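Local coordinates for protein uronate dehydrogenase (Agrobacterium tumefaciens, PDB 3RFX) that catalyses the NAD-dependent oxidation of uronic acids, as a Rossmann-fold dehydrogenase of the NAD-dependent epimerase/dehydratase family, at residues Thr178-His182 / Asp183-Ser187; Arg235-Thr238 / Glu239-Pro243; Pro243-Pro246 / Asn247-Leu250. The protein carries 1 engineered substitution. All coordinates share one frame; numbering follows the deposited sequence.

In the fold
The three contacts follow one another along the second half of the chain. Contact 1 comes first, at the start of helix 182-194, its centre about 11 Å from the centre of the chain, in a subunit built on a seven-stranded parallel Rossmann sheet; the side chain of Phe185 is about 7 Å from the bound NAD. Contact 2 ends helix 234-238 and contact 3 turns the loop that follows; they share Pro243, their centres are about 13 Å apart, and both lie at the surface. Contact 1 keeps clear of the other two, its nearest atoms about 8 Å from each. A buried helix start near the cofactor gives way to an outer loop that reaches a second subunit.

Contact 1: residues Thr178-His182 / Asp183-Ser187. With PO4 (phosphate ion), chain F.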
loop_
_atom_site.group_PDB
_atom_site.type_symbol
_atom_site.label_atom_id
_atom_site.label_comp_id
_atom_site.label_asym_id
_atom_site.label_seq_id
_atom_site.Cartn_x
_atom_site.Cartn_y
_atom_site.Cartn_z
ATOM N N THR A 178 15.132 14.615 -15.744
ATOM C CA THR A 178 13.927 15.402 -16.037
ATOM C C THR A 178 13.664 15.699 -17.515
ATOM O O THR A 178 12.594 16.215 -17.856
ATOM C CB THR A 178 13.928 16.758 -15.296
ATOM O OG1 THR A 178 15.035 17.543 -15.748
ATOM C CG2 THR A 178 14.024 16.570 -13.779
ATOM N N TRP A 179 14.621 15.387 -18.381
ATOM C CA TRP A 179 14.501 15.733 -19.799
ATOM C C TRP A 179 13.222 15.183 -20.401
ATOM O O TRP A 179 12.883 14.018 -20.209
ATOM C CB TRP A 179 15.685 15.191 -20.596
ATOM C CG TRP A 179 15.732 15.669 -22.033
ATOM C CD1 TRP A 179 15.576 16.951 -22.476
ATOM C CD2 TRP A 179 15.973 14.868 -23.194
ATOM N NE1 TRP A 179 15.699 16.997 -23.849
ATOM C CE2 TRP A 179 15.942 15.729 -24.311
ATOM C CE3 TRP A 179 16.211 13.501 -23.400
ATOM C CZ2 TRP A 179 16.147 15.271 -25.611
ATOM C CZ3 TRP A 179 16.410 13.047 -24.688
ATOM C CH2 TRP A 179 16.377 13.932 -25.781
ATOM N N PHE A 180 12.531 16.046 -21.140
ATOM C CA PHE A 180 11.325 15.682 -21.886
ATOM C C PHE A 180 11.579 16.160 -23.309
ATOM O O PHE A 180 11.533 17.361 -23.569
ATOM C CB PHE A 180 10.135 16.432 -21.301
ATOM C CG PHE A 180 8.779 15.901 -21.738
ATOM C CD1 PHE A 180 8.647 14.633 -22.297
ATOM C CD2 PHE A 180 7.641 16.667 -21.541
ATOM C CE1 PHE A 180 7.386 14.150 -22.675
ATOM C CE2 PHE A 180 6.381 16.191 -21.905
ATOM C CZ PHE A 180 6.257 14.938 -22.466
ATOM N N SER A 181 11.875 15.242 -24.221
ATOM C CA SER A 181 12.250 15.644 -25.580
ATOM C C SER A 181 11.067 16.261 -26.330
ATOM O O SER A 181 9.909 16.001 -26.005
ATOM C CB SER A 181 12.787 14.458 -26.375
ATOM O OG SER A 181 11.733 13.551 -26.695
ATOM N N HIS A 182 11.360 17.080 -27.336
ATOM C CA HIS A 182 10.300 17.615 -28.184
ATOM C C HIS A 182 9.481 16.490 -28.805
ATOM O O HIS A 182 8.246 16.524 -28.768
ATOM C CB HIS A 182 10.877 18.520 -29.275
ATOM C CG HIS A 182 11.482 19.779 -28.748
ATOM N ND1 HIS A 182 12.368 20.542 -29.478
ATOM C CD2 HIS A 182 11.338 20.406 -27.557
ATOM C CE1 HIS A 182 12.734 21.590 -28.764
ATOM N NE2 HIS A 182 12.124 21.532 -27.595
ATOM N N ASP A 183 10.162 15.489 -29.356
ATOM C CA ASP A 183 9.478 14.347 -29.966
ATOM C C ASP A 183 8.512 13.665 -28.999
ATOM O O ASP A 183 7.402 13.288 -29.387
ATOM C CB ASP A 183 10.474 13.305 -30.471
ATOM C CG ASP A 183 11.089 13.672 -31.812
ATOM O OD1 ASP A 183 10.673 14.678 -32.425
ATOM O OD2 ASP A 183 11.992 12.935 -32.252
ATOM N N ASP A 184 8.941 13.468 -27.755
ATOM C CA ASP A 184 8.096 12.761 -26.783
ATOM C C ASP A 184 6.921 13.604 -26.297
ATOM O O ASP A 184 5.851 13.073 -26.008
ATOM C CB ASP A 184 8.927 12.223 -25.603
ATOM C CG ASP A 184 9.765 11.011 -25.985
ATOM O OD1 ASP A 184 9.388 10.289 -26.928
ATOM O OD2 ASP A 184 10.803 10.761 -25.338
ATOM N N PHE A 185 7.097 14.922 -26.219
ATOM C CA PHE A 185 5.985 15.781 -25.832
ATOM C C PHE A 185 4.972 15.819 -26.983
ATOM O O PHE A 185 3.763 15.746 -26.765
ATOM C CB PHE A 185 6.473 17.186 -25.457
ATOM C CG PHE A 185 5.461 18.007 -24.705
ATOM C CD1 PHE A 185 4.208 17.490 -24.386
ATOM C CD2 PHE A 185 5.760 19.299 -24.314
ATOM C CE1 PHE A 185 3.282 18.247 -23.702
ATOM C CE2 PHE A 185 4.831 20.067 -23.626
ATOM C CZ PHE A 185 3.589 19.539 -23.319
ATOM N N VAL A 186 5.471 15.898 -28.210
ATOM C CA VAL A 186 4.590 15.865 -29.372
ATOM C C VAL A 186 3.781 14.565 -29.420
ATOM O O VAL A 186 2.566 14.594 -29.614
ATOM C CB VAL A 186 5.362 16.074 -30.681
ATOM C CG1 VAL A 186 4.447 15.819 -31.890
ATOM C CG2 VAL A 186 5.922 17.498 -30.717
ATOM N N SER A 187 4.444 13.430 -29.234
ATOM C CA SER A 187 3.731 12.158 -29.270
ATOM C C SER A 187 2.735 12.040 -28.115
ATOM O O SER A 187 1.675 11.430 -28.267
ATOM C CB SER A 187 4.697 10.970 -29.290
ATOM O OG SER A 187 5.414 10.894 -28.074
HETATM P P PO4 F . 12.607 20.406 -33.042
HETATM O O1 PO4 F . 13.238 19.746 -31.837
HETATM O O2 PO4 F . 13.022 19.665 -34.290
HETATM O O3 PO4 F . 11.104 20.361 -32.918
HETATM O O4 PO4 F . 13.059 21.844 -33.122
#
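Phe180 and Phe185 meet with their rings inclined by only 28° but slid apart, so that they barely overlap, the centroids 4.9 Å from each other. Over one face of the Phe180 ring lies CB of Phe185, a CH-pi contact 3.9 Å from the centroid, while one face of the Phe185 ring takes CE2 of Phe180 near its rim. The third flat group, the His182 imidazole, has a phosphate ion at its edge, in plane. With CG anti to the backbone N at Phe180 (chi1 -165°), its ring is carried forward over the first turn of the helix. That turn opens helix 182-194 of the Rossmann-fold subunit, and Ser181 is its N-cap: Asp184 N donates to Ser181 OG at 3.0 Å. The serine hydroxyl also bonds to Asp228, and the carboxylate of Asp184 is held by Ser207, by the backbone N of Asp228 and by that of Lys227, which ties the cap to neighbouring loops. After the cap the helical bonds begin, Phe185 N to Ser181 O at 3.0 Å and Val186 N to His182 O at 2.9 Å. One branch of the valine, CG2, sits 3.2 Å from that same His182 O. Helix 14-22 packs against the turn, with Met19 on Phe185, Val18 on His182, and Arg22 in a salt bridge with Asp183. The phosphate, probably from the crystallisation liquor, is also bound by Arg22; His182 ND1 donates to its O1 at 2.6 Å, with an N-H...O angle of 171°.

Contact 2: residues Arg235-Thr238 / Glu239-Pro243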
loop_
_atom_site.group_PDB
_atom_site.type_symbol
_atom_site.label_atom_id
_atom_site.label_comp_id
_atom_site.label_asym_id
_atom_site.label_seq_id
_atom_site.Cartn_x
_atom_site.Cartn_y
_atom_site.Cartn_z
ATOM N N ARG A 235 27.697 11.378 -20.903
ATOM C CA ARG A 235 29.075 11.797 -21.172
ATOM C C ARG A 235 29.132 13.248 -21.650
ATOM O O ARG A 235 29.998 14.024 -21.225
ATOM C CB ARG A 235 29.778 10.876 -22.171
ATOM C CG ARG A 235 31.270 10.761 -21.858
ATOM C CD ARG A 235 32.147 10.826 -23.085
ATOM N NE ARG A 235 33.515 11.198 -22.724
ATOM C CZ ARG A 235 34.515 11.305 -23.594
ATOM N NH1 ARG A 235 34.300 11.057 -24.881
ATOM N NH2 ARG A 235 35.728 11.657 -23.178
ATOM N N HIS A 236 28.201 13.610 -22.525
ATOM C CA HIS A 236 28.082 14.984 -23.013
ATOM C C HIS A 236 28.004 15.963 -21.848
ATOM O O HIS A 236 28.666 17.007 -21.850
ATOM C CB HIS A 236 26.853 15.107 -23.931
ATOM C CG HIS A 236 26.334 16.510 -24.093
ATOM N ND1 HIS A 236 26.952 17.449 -24.890
ATOM C CD2 HIS A 236 25.232 17.115 -23.584
ATOM C CE1 HIS A 236 26.267 18.579 -24.851
ATOM N NE2 HIS A 236 25.217 18.404 -24.066
ATOM N N ILE A 237 27.219 15.620 -20.836
ATOM C CA ILE A 237 27.089 16.488 -19.674
ATOM C C ILE A 237 28.391 16.567 -18.860
ATOM O O ILE A 237 28.806 17.655 -18.454
ATOM C CB ILE A 237 25.877 16.084 -18.798
ATOM C CG1 ILE A 237 24.583 16.525 -19.500
ATOM C CG2 ILE A 237 25.957 16.744 -17.431
ATOM C CD1 ILE A 237 23.372 15.817 -19.026
ATOM N N THR A 238 29.045 15.430 -18.639
ATOM C CA THR A 238 30.318 15.451 -17.916
ATOM C C THR A 238 31.377 16.274 -18.653
ATOM O O THR A 238 32.266 16.849 -18.021
ATOM C CB THR A 238 30.888 14.036 -17.669
ATOM O OG1 THR A 238 31.378 13.497 -18.898
ATOM C CG2 THR A 238 29.836 13.129 -17.117
ATOM N N GLU A 239 31.285 16.334 -19.981
ATOM C CA GLU A 239 32.311 17.031 -20.770
ATOM C C GLU A 239 31.925 18.464 -21.145
ATOM O O GLU A 239 32.547 19.075 -22.014
ATOM C CB GLU A 239 32.666 16.242 -22.038
ATOM C CG GLU A 239 33.147 14.819 -21.788
ATOM C CD GLU A 239 34.302 14.728 -20.793
ATOM O OE1 GLU A 239 35.046 15.723 -20.600
ATOM O OE2 GLU A 239 34.470 13.641 -20.198
ATOM N N THR A 240 30.910 19.009 -20.487
ATOM C CA THR A 240 30.443 20.342 -20.836
ATOM C C THR A 240 30.021 21.181 -19.620
ATOM O O THR A 240 29.712 22.373 -19.752
ATOM C CB THR A 240 29.278 20.249 -21.856
ATOM O OG1 THR A 240 29.019 21.537 -22.418
ATOM C CG2 THR A 240 28.036 19.744 -21.188
ATOM N N THR A 241 30.015 20.570 -18.438
ATOM C CA THR A 241 29.587 21.271 -17.227
ATOM C C THR A 241 30.469 20.869 -16.057
ATOM O O THR A 241 31.055 19.798 -16.069
ATOM C CB THR A 241 28.107 20.923 -16.855
ATOM O OG1 THR A 241 27.988 19.514 -16.612
ATOM C CG2 THR A 241 27.147 21.328 -17.965
ATOM N N PRO A 242 30.551 21.720 -15.024
ATOM C CA PRO A 242 31.269 21.295 -13.817
ATOM C C PRO A 242 30.511 20.176 -13.102
ATOM O O PRO A 242 29.283 20.126 -13.175
ATOM C CB PRO A 242 31.268 22.553 -12.937
ATOM C CG PRO A 242 30.815 23.670 -13.808
ATOM C CD PRO A 242 29.964 23.062 -14.878
ATOM N N PRO A 243 31.231 19.283 -12.414
ATOM C CA PRO A 243 30.540 18.255 -11.623
ATOM C C PRO A 243 29.711 18.901 -10.507
ATOM O O PRO A 243 30.182 19.819 -9.841
ATOM C CB PRO A 243 31.689 17.429 -11.029
ATOM C CG PRO A 243 32.910 18.313 -11.121
ATOM C CD PRO A 243 32.701 19.186 -12.318
HETATM O O HOH W 1 32.000 17.462 -15.383
#
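Arg235 and Glu239 slant across one another with their guanidinium and carboxylate planes 71° apart, and the charges meet only loosely: NE of Arg235 is 3.6 Å from OE2 of Glu239, a long salt bridge. Both chains are bent at chi2. One residue further on, the methyl CG2 of Thr240 lies over a face of the His236 ring, a CH-pi contact that is doubtful because the same methyl stands too close to His236 O in the model. These pairs span the C-terminal end of helix 234-238, which Glu239 is the first residue to leave. Its backbone N still bonds to Arg235 O at 2.9 Å, and the same carbonyl accepts the hydroxyl OG1 of Thr238 at 2.8 Å. Ile237 O is gripped from opposite faces of its plane, by Thr240 N at 3.2 Å on one and by Thr241 OG1 at 2.7 Å on the other. The Thr241 hydroxyl gets there by standing between its own N and carbonyl carbon (chi1 61°), within 3.5 Å of CG2 of Ile237. The Ile237 side chain packs on Pro170 of a loop. One water donates to Thr238 O at 2.7 Å and to Thr241 O at 2.6 Å, tying the helix end to the departing chain.

Contact 3: residues Pro243-Pro246 / Asn247-Leu250; sequences PPDP and NDAL
Asp245 and Asp248 pack closely across the turn, their side chains at about a right angle. CB of Asp245 rests 3.1 Å from OD2 of Asp248, and that same oxygen accepts Asp245 N at 3.0 Å. The N-H comes from above the carboxylate plane, 63° out of it, and the bond is bent. In the other direction Asp248 N donates to Asp245 O at 2.8 Å, so the two residues are joined by a pair of bonds, one from main chain to main chain and one from main chain to side chain. The second depends on how Asp248 is turned: CG stands beside its own backbone N (chi1 -73°), which swings the carboxylate back over the start of the turn. Asp245 instead sends its carboxylate forward, and OD2 takes Asn247 N at 2.9 Å on its anti lone pair, in a nearly straight bond of 163°. Both acids therefore grip the backbone, each from its own end.

The outer side is looser. Asn247 is exposed, and its side chain crosses that of Asp245 at a slant, with no hydrogen bond between the amide and the carboxylate. The acid groups carry like charges, OD2 of Asp245 and OD1 of Asp248 being 4.4 Å apart, a repulsion that the backbone N-H donors would partly offset. Asn247 O is taken by Arg252 of the same chain. The prolines are covered differently, Pro244 and Pro246 both packing on Pro196 of a second subunit. The four residues from Asp245 to Asp248 form a type I beta turn with Pro246 at its second position, and the bond from Asn247 N to Asp245 OD2, residue i+2 to side chain i, makes an Asx turn that overlaps it.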
loop_
_atom_site.group_PDB
_atom_site.type_symbol
_atom_site.label_atom_id
_atom_site.label_comp_id
_atom_site.label_asym_id
_atom_site.label_seq_id
_atom_site.Cartn_x
_atom_site.Cartn_y
_atom_site.Cartn_z
ATOM N N PRO A 243 31.231 19.283 -12.414
ATOM C CA PRO A 243 30.540 18.255 -11.623
ATOM C C PRO A 243 29.711 18.901 -10.507
ATOM O O PRO A 243 30.182 19.819 -9.841
ATOM C CB PRO A 243 31.689 17.429 -11.029
ATOM C CG PRO A 243 32.910 18.313 -11.121
ATOM C CD PRO A 243 32.701 19.186 -12.318
ATOM N N PRO A 244 28.471 18.432 -10.303
ATOM C CA PRO A 244 27.638 19.058 -9.265
ATOM C C PRO A 244 28.211 18.859 -7.870
ATOM O O PRO A 244 28.745 17.793 -7.571
ATOM C CB PRO A 244 26.299 18.299 -9.373
ATOM C CG PRO A 244 26.332 17.614 -10.700
ATOM C CD PRO A 244 27.783 17.323 -10.982
ATOM N N ASP A 245 28.100 19.884 -7.034
ATOM C CA ASP A 245 28.349 19.765 -5.604
ATOM C C ASP A 245 27.184 18.978 -4.987
ATOM O O ASP A 245 26.027 19.284 -5.250
ATOM C CB ASP A 245 28.410 21.171 -4.998
ATOM C CG ASP A 245 28.936 21.185 -3.574
ATOM O OD1 ASP A 245 29.904 21.931 -3.311
ATOM O OD2 ASP A 245 28.392 20.474 -2.711
ATOM N N PRO A 246 27.485 17.962 -4.167
ATOM C CA PRO A 246 26.440 17.132 -3.551
ATOM C C PRO A 246 25.462 17.949 -2.701
ATOM O O PRO A 246 24.350 17.489 -2.426
ATOM C CB PRO A 246 27.233 16.173 -2.654
ATOM C CG PRO A 246 28.604 16.157 -3.218
ATOM C CD PRO A 246 28.839 17.532 -3.779
ATOM N N ASN A 247 25.878 19.147 -2.293
ATOM C CA ASN A 247 25.031 20.029 -1.491
ATOM C C ASN A 247 24.141 20.930 -2.345
ATOM O O ASN A 247 23.279 21.629 -1.818
ATOM C CB ASN A 247 25.886 20.906 -0.571
ATOM C CG ASN A 247 26.641 20.101 0.469
ATOM O OD1 ASN A 247 27.852 20.261 0.630
ATOM N ND2 ASN A 247 25.932 19.229 1.175
ATOM N N ASP A 248 24.371 20.918 -3.657
ATOM C CA ASP A 248 23.638 21.759 -4.598
ATOM C C ASP A 248 22.183 21.292 -4.722
ATOM O O ASP A 248 21.916 20.099 -4.870
ATOM C CB ASP A 248 24.286 21.692 -5.986
ATOM C CG ASP A 248 25.605 22.439 -6.063
ATOM O OD1 ASP A 248 25.919 23.209 -5.124
ATOM O OD2 ASP A 248 26.327 22.259 -7.081
ATOM N N ALA A 249 21.246 22.234 -4.657
ATOM C CA ALA A 249 19.832 21.906 -4.842
ATOM C C ALA A 249 19.607 21.181 -6.168
ATOM O O ALA A 249 18.703 20.345 -6.290
ATOM C CB ALA A 249 18.974 23.174 -4.774
ATOM N N LEU A 250 20.436 21.508 -7.158
ATOM C CA LEU A 250 20.391 20.865 -8.469
ATOM C C LEU A 250 20.403 19.333 -8.416
ATOM O O LEU A 250 19.838 18.680 -9.295
ATOM C CB LEU A 250 21.562 21.327 -9.345
ATOM C CG LEU A 250 21.642 20.674 -10.734
ATOM C CD1 LEU A 250 20.595 21.261 -11.674
ATOM C CD2 LEU A 250 23.040 20.826 -11.330
#